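Local atomic coordinates of solute-binding periplasmic protein of iron/siderophore ABC transporter (Yersinia pestis, PDB entry 6B2Y), a protein that probably serves as a periplasmic solute-binding chaperone that captures chelated iron and hands it to an ABC transporter for uptake. Residues 67-70 and 71-75; 93-96 and 97-101. All blocks are in the same frame, centred on the assembly; numbering follows the deposited sequence.

Contact 1 (67-70 and 71-75); sequences YAVS and LLEGN
Tyr-67 meets Leu-71 through its carbonyl: Leu-71 CG rests 3.7 Å from Tyr-67 O, while the tyrosine ring carries its hydroxyl to a hydrogen bond with Asp-92. Ala-68 O is taken by the amide of the same leucine, Leu-71 N lying 3.2 Å away. One residue on, Leu-72 N reaches Val-69 O at 2.9 Å, a straighter bond (161° at the hydrogen). Val-69 also uses its side chain. CG1, anti to the backbone N (chi1 168°), runs alongside Glu-73 and touches its CG at 3.8 Å; the glutamate chain then bends at chi2, and its carboxylate forms a salt bridge with Arg-80. Ser-70 folds its hydroxyl back, OG to Tyr-67 O at 2.7 Å, and the same OG bonds to Tyr-338. The serine carbonyl gets a weak bond from Glu-73 N, and a water donates to Ser-70 O at 2.6 Å and to Gly-74 O, bridging the two carbonyls. Leu-71 and Leu-72 pack against helices 168-182 and 186-207. The bonds from Leu-71 N and Leu-72 N to carbonyls three residues back, with the weak third from Glu-73 N, tighten the chain as in a 3-10 turn, on the helical link of a beta-alpha-beta crossover between the neighbouring parallel strands 58-60 and 81-85.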
# COMPACT_ATOMS: atom_id res chain seq x y z
N TYR A 67 -5.71 -5.02 -4.49
CA TYR A 67 -4.59 -4.50 -5.28
C TYR A 67 -3.71 -5.65 -5.74
O TYR A 67 -3.32 -5.72 -6.91
CB TYR A 67 -3.75 -3.51 -4.47
CG TYR A 67 -4.48 -2.35 -3.87
CD1 TYR A 67 -5.41 -1.59 -4.61
CD2 TYR A 67 -4.23 -1.96 -2.56
CE1 TYR A 67 -6.06 -0.51 -4.03
CE2 TYR A 67 -4.88 -0.89 -1.98
CZ TYR A 67 -5.80 -0.17 -2.72
OH TYR A 67 -6.42 0.89 -2.12
N ALA A 68 -3.38 -6.57 -4.83
CA ALA A 68 -2.50 -7.68 -5.20
C ALA A 68 -3.17 -8.61 -6.19
O ALA A 68 -2.55 -9.04 -7.17
CB ALA A 68 -2.06 -8.43 -3.94
N VAL A 69 -4.45 -8.91 -5.97
CA VAL A 69 -5.16 -9.83 -6.85
C VAL A 69 -5.34 -9.22 -8.23
O VAL A 69 -5.26 -9.93 -9.24
CB VAL A 69 -6.50 -10.22 -6.19
CG1 VAL A 69 -7.43 -10.95 -7.18
CG2 VAL A 69 -6.24 -11.09 -4.98
N SER A 70 -5.53 -7.89 -8.31
CA SER A 70 -5.70 -7.23 -9.60
C SER A 70 -4.52 -7.47 -10.54
O SER A 70 -4.71 -7.50 -11.77
CB SER A 70 -5.92 -5.73 -9.41
OG SER A 70 -4.70 -5.06 -9.09
N LEU A 71 -3.30 -7.64 -10.00
CA LEU A 71 -2.13 -7.86 -10.85
C LEU A 71 -2.15 -9.21 -11.55
O LEU A 71 -1.36 -9.42 -12.48
CB LEU A 71 -0.85 -7.74 -10.02
CG LEU A 71 -0.63 -6.35 -9.39
CD1 LEU A 71 0.49 -6.41 -8.35
CD2 LEU A 71 -0.33 -5.29 -10.45
N LEU A 72 -3.01 -10.14 -11.13
CA LEU A 72 -3.04 -11.49 -11.67
C LEU A 72 -4.21 -11.73 -12.61
O LEU A 72 -4.20 -12.73 -13.34
CB LEU A 72 -3.10 -12.52 -10.54
CG LEU A 72 -2.00 -12.40 -9.50
CD1 LEU A 72 -2.15 -13.42 -8.36
CD2 LEU A 72 -0.63 -12.50 -10.16
N GLU A 73 -5.21 -10.84 -12.60
CA GLU A 73 -6.51 -11.10 -13.21
C GLU A 73 -6.67 -10.50 -14.59
O GLU A 73 -7.72 -10.69 -15.21
CB GLU A 73 -7.61 -10.58 -12.28
CG GLU A 73 -7.67 -11.35 -10.98
CD GLU A 73 -7.94 -12.83 -11.19
OE1 GLU A 73 -9.12 -13.24 -11.06
OE2 GLU A 73 -6.97 -13.57 -11.49
N GLY A 74 -5.67 -9.76 -15.08
CA GLY A 74 -5.72 -9.24 -16.44
C GLY A 74 -6.90 -8.32 -16.68
O GLY A 74 -7.18 -7.40 -15.90
N ASN A 75 -7.61 -8.57 -17.78
CA ASN A 75 -8.79 -7.85 -18.25
C ASN A 75 -10.05 -8.13 -17.45
O ASN A 75 -11.09 -7.52 -17.75
CB ASN A 75 -9.07 -8.23 -19.71
CG ASN A 75 -8.07 -7.64 -20.66
OD1 ASN A 75 -7.44 -6.62 -20.36
ND2 ASN A 75 -7.91 -8.27 -21.82
O HOH W 1 -6.76 -6.66 -13.14

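Contact 2 (93-96 and 97-101); sequences PQTY and AIYKA. With NA (sodium ion), chain C.
Thr-95 and Tyr-99, one alpha-helical turn apart, project from the same face of their helix, and Tyr-99 carries a sodium ion. The helix, 93-102, is part of a beta-alpha-beta crossover in the lobe built on the parallel sheet, on the connection between the neighbouring strands 81-85 and 111-112. Tyr-99 OH binds the sodium at 2.6 Å, with the metal in the plane of the ring, at its edge. A water, 2.9 Å from the sodium, is a second and longer ligand. The methyl of Thr-95 comes up beside the CD1-CE1 edge of the same ring, CG2 lying 3.8 Å from Tyr-99 CE1, and not over a face. Thr-95 O also reaches that edge, near CD1, so the preceding turn lines one border of the phenol.

Further out, Phe-66 meets the Tyr-99 ring edge-to-face. In Thr-95, OG1 sits beside the backbone N (chi1 -57°) and bonds to Asp-92, just ahead of the helix; this leaves the methyl anti to that N and turned toward the tyrosine. The backbone holding both residues is regular alpha-helix: Tyr-99 N donates to Thr-95 O at 3.1 Å, almost straight at 168°, and like bonds join Ala-97 to Pro-93, Ile-98 to Gln-94 and Lys-100 to Tyr-96. Gln-94 fastens the flank through its amide, OE1 to the backbone N of Gln-296 and NE2 to Leu-293 O. Elsewhere round the helix, Tyr-96 leans on Ile-106 and Arg-89, and its hydroxyl bonds to Asp-107, with which Lys-100 NZ makes a long, weak ion pair. Lys-100 runs out extended and passes Tyr-96 at a slant, its CD 4.1 Å from Tyr-96 CE1.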
# COMPACT_ATOMS: atom_id res chain seq x y z
N PRO A 93 -12.43 4.82 -1.68
CA PRO A 93 -13.55 5.10 -2.59
C PRO A 93 -13.14 5.58 -3.97
O PRO A 93 -13.88 5.35 -4.94
CB PRO A 93 -14.35 6.18 -1.85
CG PRO A 93 -13.34 6.82 -0.92
CD PRO A 93 -12.49 5.67 -0.47
N GLN A 94 -12.01 6.28 -4.09
CA GLN A 94 -11.60 6.78 -5.40
C GLN A 94 -11.27 5.65 -6.35
O GLN A 94 -11.75 5.63 -7.49
CB GLN A 94 -10.42 7.73 -5.25
CG GLN A 94 -10.71 8.93 -4.37
CD GLN A 94 -9.49 9.77 -4.19
OE1 GLN A 94 -8.84 10.15 -5.17
NE2 GLN A 94 -9.13 10.03 -2.95
N THR A 95 -10.43 4.70 -5.92
CA THR A 95 -10.14 3.56 -6.79
C THR A 95 -11.40 2.77 -7.09
O THR A 95 -11.62 2.35 -8.22
CB THR A 95 -9.09 2.65 -6.14
OG1 THR A 95 -7.92 3.42 -5.86
CG2 THR A 95 -8.72 1.50 -7.07
N TYR A 96 -12.26 2.59 -6.08
CA TYR A 96 -13.52 1.89 -6.30
C TYR A 96 -14.33 2.57 -7.40
O TYR A 96 -14.91 1.90 -8.26
CB TYR A 96 -14.31 1.84 -4.99
CG TYR A 96 -15.60 1.05 -5.04
CD1 TYR A 96 -16.76 1.61 -5.58
CD2 TYR A 96 -15.67 -0.25 -4.54
CE1 TYR A 96 -17.94 0.91 -5.63
CE2 TYR A 96 -16.86 -0.97 -4.59
CZ TYR A 96 -17.99 -0.37 -5.14
OH TYR A 96 -19.19 -1.05 -5.21
N ALA A 97 -14.35 3.91 -7.40
CA ALA A 97 -15.10 4.67 -8.40
C ALA A 97 -14.59 4.40 -9.81
O ALA A 97 -15.39 4.25 -10.75
CB ALA A 97 -15.02 6.16 -8.08
N ILE A 98 -13.27 4.34 -9.99
CA ILE A 98 -12.71 4.14 -11.32
C ILE A 98 -13.07 2.76 -11.84
O ILE A 98 -13.38 2.60 -13.02
CB ILE A 98 -11.19 4.36 -11.29
CG1 ILE A 98 -10.87 5.79 -10.85
CG2 ILE A 98 -10.58 4.03 -12.66
CD1 ILE A 98 -11.22 6.85 -11.89
N TYR A 99 -13.03 1.75 -10.96
CA TYR A 99 -13.44 0.40 -11.34
C TYR A 99 -14.94 0.34 -11.62
O TYR A 99 -15.38 -0.34 -12.57
CB TYR A 99 -13.06 -0.60 -10.26
CG TYR A 99 -11.63 -1.08 -10.40
CD1 TYR A 99 -10.58 -0.37 -9.84
CD2 TYR A 99 -11.34 -2.20 -11.15
CE1 TYR A 99 -9.26 -0.81 -9.99
CE2 TYR A 99 -10.04 -2.65 -11.31
CZ TYR A 99 -9.01 -1.95 -10.73
OH TYR A 99 -7.71 -2.41 -10.91
N LYS A 100 -15.75 1.02 -10.81
CA LYS A 100 -17.20 0.99 -11.00
C LYS A 100 -17.58 1.54 -12.37
O LYS A 100 -18.48 1.02 -13.04
CB LYS A 100 -17.88 1.79 -9.89
CG LYS A 100 -19.40 1.85 -10.00
CD LYS A 100 -20.02 2.51 -8.77
CE LYS A 100 -21.54 2.44 -8.82
NZ LYS A 100 -22.18 3.32 -7.80
N ALA A 101 -16.88 2.60 -12.82
CA ALA A 101 -17.19 3.21 -14.11
C ALA A 101 -17.03 2.21 -15.24
O ALA A 101 -17.84 2.17 -16.17
CB ALA A 101 -16.28 4.42 -14.32
NA NA C . -6.14 -1.13 -9.32
O HOH W 2 -6.05 1.75 -9.49

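In the fold
Both contacts sit in the lobe built on the parallel sheet, each on a connection between neighbouring strands, with centres about 15 Å apart. Contact 1 is the buried one: its leucines are wedged among other helices, backbone bonds and a bridging water serve the carbonyls at the end of its helix, and its polar side chains find partners elsewhere in the fold. Contact 2 is partly buried, with one side in the protein and Lys-100 at the surface, and it holds one helix rather than a helix and its following loop. They meet where Ser-70 CB packs 4.1 Å from Tyr-99 OH, close to the sodium, and Asp-92 OD2 joins them again by bonding both Tyr-67 OH and Thr-95 OG1.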